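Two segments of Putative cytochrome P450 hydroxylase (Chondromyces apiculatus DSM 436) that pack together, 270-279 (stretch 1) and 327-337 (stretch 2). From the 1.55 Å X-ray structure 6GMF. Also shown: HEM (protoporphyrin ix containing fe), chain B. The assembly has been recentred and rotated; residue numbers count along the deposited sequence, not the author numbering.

Stretch 1, residues 270-279: VEEVLRYESP
Stretch 2 327-337: HRDTKGHLAFG

Residues 270-276 form the end of a helix that begins earlier in the chain, and 327-337, which has no regular helix or strand, runs along it in the same direction. CA atoms pair at 6.1 Å for Glu-272 and Thr-330, 5.7 Å for Arg-275 and His-333, and 5.6 Å for Ser-278 and Ala-335; together the stretches bury 518 Å². Stretch 2 bends through a type II turn from Thr-330 to His-333, with Gly-332 at phi/psi 92/2, where a side chain would jam against the preceding carbonyl, and a type I turn from Leu-334 to Gly-337.

Val-270 makes no contact, but its O accepts from Leu-274 N (2.9 Å). Glu-271 points toward stretch 2 and curls its chain (chi1 and chi2 both m), so that OE1 meets the ring edge of His-333 and accepts a hydrogen bond from His-333 NE2 (2.8 Å). Its CB lies 3.4 Å from Thr-330 OG1 (chi1 p), and water 1 links the pair, 2.7 Å from both Glu-271 OE1 and Thr-330 OG1.

Glu-272 (t, p) starts sideways, yet its carboxylate reaches across to form a salt bridge from OE2 to Arg-328 NE (3.0 Å; Arg-328 p, t, p). The same carboxylate binds Arg-275 one helical turn on: Arg-275 NE to Glu-272 OE1 and Arg-275 NH2 to Glu-272 OE2, each 2.9 Å. Val-273 faces away.

Leu-274 (m, t) supplies the apolar centre. Its CB sits over the face of the His-333 ring, 4.2 Å from the centroid in a CH-pi contact, and 3.9 Å from Ala-335 CB; its CD1 reaches Phe-336 CE2 at 3.6 Å. The small Ala-335 points toward the helix, its CB 3.5 Å from Leu-274 O. His-333 (p, chi2 73°) is fixed at its other nitrogen, ND1 accepting from Ala-335 N (3.1 Å).

Arg-275 (t, t, p) lies with its NH2 over one face of the Arg-328 guanidinium, NH2 to NH2 3.3 Å. These like charges are not hydrogen-bonded; the carboxylate of Glu-272, shared by both arginines, can offset part of their repulsion. Tyr-276 and Glu-277 make no contact, and Glu-277 (-133/68) is the first residue to leave helical geometry.

Ser-278 (m, phi/psi -58/120) turns its OG back to Leu-274 O (2.6 Å), satisfying a carbonyl at the helix end, and Ser-278 OG lies 4.3 Å from Ala-335 CB. Beyond it, both stretches approach the heme: Pro-279 CB and Ala-335 O lie 4.0 and 3.4 Å from HEM CMB, and Gly-337 N is 3.4 Å from HEM CMA.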

# COMPACT_ATOMS: atom_id res chain seq x y z
N VAL A 270 7.52 0.70 12.56
CA VAL A 270 6.95 0.73 11.23
C VAL A 270 7.56 -0.39 10.37
O VAL A 270 6.85 -1.06 9.61
CB VAL A 270 7.08 2.12 10.60
CG1 VAL A 270 6.74 2.10 9.12
CG2 VAL A 270 6.21 3.13 11.32
N GLU A 271 8.89 -0.55 10.41
CA GLU A 271 9.54 -1.60 9.62
C GLU A 271 9.07 -2.98 10.08
O GLU A 271 8.83 -3.83 9.25
CB GLU A 271 11.06 -1.52 9.67
CG GLU A 271 11.63 -0.29 9.02
CD GLU A 271 11.14 -0.08 7.59
OE1 GLU A 271 11.49 -0.90 6.73
OE2 GLU A 271 10.44 0.92 7.37
N GLU A 272 8.90 -3.20 11.39
CA GLU A 272 8.50 -4.53 11.84
C GLU A 272 7.03 -4.79 11.50
O GLU A 272 6.71 -5.95 11.24
CB GLU A 272 8.87 -4.80 13.30
CG GLU A 272 8.37 -6.11 13.88
CD GLU A 272 8.95 -7.38 13.29
OE1 GLU A 272 9.63 -7.28 12.20
OE2 GLU A 272 8.83 -8.46 13.95
N VAL A 273 6.16 -3.76 11.45
CA VAL A 273 4.78 -3.98 10.98
C VAL A 273 4.79 -4.29 9.48
O VAL A 273 4.06 -5.18 9.03
CB VAL A 273 3.90 -2.76 11.30
CG1 VAL A 273 2.51 -2.88 10.70
CG2 VAL A 273 3.83 -2.55 12.81
N LEU A 274 5.60 -3.57 8.71
CA LEU A 274 5.74 -3.82 7.29
C LEU A 274 6.08 -5.29 7.03
O LEU A 274 5.49 -5.92 6.15
CB LEU A 274 6.76 -2.90 6.65
CG LEU A 274 6.23 -1.49 6.40
CD1 LEU A 274 7.36 -0.54 6.17
CD2 LEU A 274 5.25 -1.42 5.25
N ARG A 275 6.95 -5.86 7.86
CA ARG A 275 7.35 -7.25 7.69
C ARG A 275 6.27 -8.18 8.21
O ARG A 275 5.92 -9.18 7.54
CB ARG A 275 8.68 -7.53 8.40
CG ARG A 275 9.13 -8.97 8.20
CD ARG A 275 9.99 -9.49 9.33
NE ARG A 275 9.26 -9.62 10.56
CZ ARG A 275 8.71 -10.71 11.01
NH1 ARG A 275 8.65 -11.76 10.19
NH2 ARG A 275 8.22 -10.77 12.25
N TYR A 276 5.79 -7.90 9.43
CA TYR A 276 4.92 -8.81 10.17
C TYR A 276 3.51 -8.88 9.59
O TYR A 276 2.90 -9.96 9.55
CB TYR A 276 4.89 -8.38 11.64
CG TYR A 276 4.09 -9.25 12.56
CD1 TYR A 276 4.54 -10.51 12.93
CD2 TYR A 276 2.92 -8.77 13.14
CE1 TYR A 276 3.78 -11.30 13.78
CE2 TYR A 276 2.18 -9.54 14.01
CZ TYR A 276 2.60 -10.82 14.31
OH TYR A 276 1.87 -11.55 15.21
N GLU A 277 2.94 -7.72 9.22
CA GLU A 277 1.56 -7.68 8.69
C GLU A 277 1.57 -6.81 7.44
O GLU A 277 1.07 -5.68 7.44
CB GLU A 277 0.56 -7.12 9.71
CG GLU A 277 0.21 -8.05 10.83
CD GLU A 277 -0.83 -9.10 10.51
OE1 GLU A 277 -1.33 -9.71 11.45
OE2 GLU A 277 -1.11 -9.30 9.32
N SER A 278 2.23 -7.34 6.40
CA SER A 278 2.51 -6.62 5.20
C SER A 278 1.22 -6.12 4.54
O SER A 278 0.33 -6.90 4.24
CB SER A 278 3.27 -7.44 4.21
OG SER A 278 4.49 -7.95 4.78
N PRO A 279 1.03 -4.81 4.36
CA PRO A 279 -0.19 -4.29 3.77
C PRO A 279 -0.53 -4.94 2.43
O PRO A 279 -1.65 -5.36 2.26
CB PRO A 279 0.06 -2.81 3.65
CG PRO A 279 0.95 -2.50 4.82
CD PRO A 279 1.84 -3.72 4.94
N HIS A 327 12.29 -4.91 17.92
CA HIS A 327 13.75 -4.88 18.05
C HIS A 327 14.46 -5.87 17.11
O HIS A 327 15.68 -6.04 17.18
CB HIS A 327 14.15 -5.19 19.51
CG HIS A 327 13.57 -4.27 20.51
ND1 HIS A 327 13.64 -2.88 20.40
CD2 HIS A 327 12.92 -4.51 21.65
CE1 HIS A 327 13.03 -2.34 21.43
NE2 HIS A 327 12.59 -3.30 22.21
N ARG A 328 13.74 -6.53 16.20
CA ARG A 328 14.46 -7.41 15.30
C ARG A 328 15.16 -6.61 14.20
O ARG A 328 14.90 -5.44 13.95
CB ARG A 328 13.52 -8.46 14.68
CG ARG A 328 12.80 -7.98 13.43
CD ARG A 328 12.25 -9.14 12.63
NE ARG A 328 11.38 -10.01 13.39
CZ ARG A 328 11.52 -11.35 13.48
NH1 ARG A 328 12.53 -11.93 12.89
NH2 ARG A 328 10.62 -12.08 14.16
N ASP A 329 16.02 -7.29 13.47
CA ASP A 329 16.55 -6.78 12.22
C ASP A 329 15.53 -7.06 11.11
O ASP A 329 15.25 -8.20 10.77
CB ASP A 329 17.93 -7.37 11.93
CG ASP A 329 18.43 -7.15 10.51
OD1 ASP A 329 17.98 -6.18 9.86
OD2 ASP A 329 19.28 -7.96 10.04
N THR A 330 15.01 -5.98 10.52
CA THR A 330 13.94 -6.07 9.49
C THR A 330 14.50 -5.91 8.08
O THR A 330 13.73 -5.99 7.08
CB THR A 330 12.92 -4.95 9.74
OG1 THR A 330 13.61 -3.70 9.71
CG2 THR A 330 12.17 -5.14 11.04
N LYS A 331 15.81 -5.72 7.95
CA LYS A 331 16.43 -5.44 6.66
C LYS A 331 16.09 -6.57 5.68
O LYS A 331 16.14 -7.74 6.04
CB LYS A 331 17.95 -5.29 6.77
CG LYS A 331 18.44 -4.01 7.41
CD LYS A 331 19.91 -3.73 7.11
CE LYS A 331 20.83 -4.85 7.57
NZ LYS A 331 20.89 -4.93 9.05
N GLY A 332 15.72 -6.18 4.47
CA GLY A 332 15.46 -7.12 3.40
C GLY A 332 14.01 -7.56 3.31
O GLY A 332 13.65 -8.33 2.41
N HIS A 333 13.11 -7.02 4.16
CA HIS A 333 11.67 -7.31 3.91
C HIS A 333 11.23 -6.79 2.54
O HIS A 333 11.82 -5.86 1.97
CB HIS A 333 10.74 -6.79 4.99
CG HIS A 333 10.53 -5.32 4.94
ND1 HIS A 333 9.76 -4.69 3.96
CD2 HIS A 333 11.02 -4.35 5.75
CE1 HIS A 333 9.76 -3.40 4.17
NE2 HIS A 333 10.53 -3.15 5.31
N LEU A 334 10.20 -7.44 1.96
CA LEU A 334 9.74 -7.16 0.59
C LEU A 334 8.36 -6.46 0.57
O LEU A 334 7.64 -6.51 -0.42
CB LEU A 334 9.65 -8.49 -0.14
CG LEU A 334 10.95 -9.27 -0.25
CD1 LEU A 334 10.73 -10.53 -1.08
CD2 LEU A 334 12.01 -8.41 -0.88
N ALA A 335 7.97 -5.79 1.64
CA ALA A 335 6.65 -5.14 1.74
C ALA A 335 6.46 -4.10 0.62
O ALA A 335 5.31 -3.86 0.26
CB ALA A 335 6.40 -4.54 3.08
N PHE A 336 7.54 -3.44 0.16
CA PHE A 336 7.48 -2.43 -0.87
C PHE A 336 7.87 -2.99 -2.24
O PHE A 336 8.10 -2.22 -3.18
CB PHE A 336 8.37 -1.25 -0.46
CG PHE A 336 7.80 -0.40 0.64
CD1 PHE A 336 6.56 0.18 0.52
CD2 PHE A 336 8.52 -0.15 1.80
CE1 PHE A 336 6.02 1.00 1.48
CE2 PHE A 336 7.97 0.66 2.78
CZ PHE A 336 6.74 1.25 2.63
N GLY A 337 7.96 -4.32 -2.37
CA GLY A 337 8.49 -4.95 -3.52
C GLY A 337 10.00 -4.86 -3.59
O GLY A 337 10.69 -4.78 -2.58
CHA HEM B . 4.46 0.05 -6.13
CHB HEM B . 3.60 -1.47 -1.75
CHC HEM B . 2.36 3.05 -0.51
CHD HEM B . 2.85 4.48 -5.00
C1A HEM B . 4.37 -0.75 -5.02
C2A HEM B . 4.81 -2.10 -5.03
C3A HEM B . 4.54 -2.54 -3.78
C4A HEM B . 3.99 -1.46 -3.05
CMA HEM B . 4.70 -3.93 -3.20
CAA HEM B . 5.42 -2.90 -6.15
CBA HEM B . 4.37 -3.46 -7.15
CGA HEM B . 4.98 -4.38 -8.19
O1A HEM B . 6.18 -4.73 -8.11
O2A HEM B . 4.14 -4.84 -9.03
C1B HEM B . 3.16 -0.37 -0.99
C2B HEM B . 2.86 -0.39 0.42
C3B HEM B . 2.50 0.87 0.79
C4B HEM B . 2.60 1.68 -0.42
CMB HEM B . 2.95 -1.62 1.22
CAB HEM B . 2.15 1.45 2.14
CBB HEM B . 2.53 0.84 3.22
C1C HEM B . 2.42 3.87 -1.58
C2C HEM B . 2.11 5.27 -1.54
C3C HEM B . 2.26 5.65 -2.87
C4C HEM B . 2.60 4.52 -3.65
CMC HEM B . 1.88 6.11 -0.32
CAC HEM B . 2.13 6.97 -3.48
CBC HEM B . 1.59 8.02 -2.90
C1D HEM B . 3.30 3.37 -5.66
C2D HEM B . 3.55 3.37 -7.13
C3D HEM B . 4.02 2.14 -7.44
C4D HEM B . 4.05 1.39 -6.18
CMD HEM B . 3.33 4.60 -7.99
CAD HEM B . 4.41 1.65 -8.81
CBD HEM B . 5.91 1.74 -9.14
CGD HEM B . 6.26 1.14 -10.49
O1D HEM B . 7.34 1.49 -10.99
O2D HEM B . 5.49 0.30 -11.03
NA HEM B . 3.87 -0.36 -3.78
NB HEM B . 2.99 0.88 -1.41
NC HEM B . 2.68 3.41 -2.85
ND HEM B . 3.55 2.11 -5.16
FE HEM B . 3.39 1.53 -3.31
O HOH W 1 13.63 -2.47 7.32
O HOH W 2 1.31 0.85 -3.84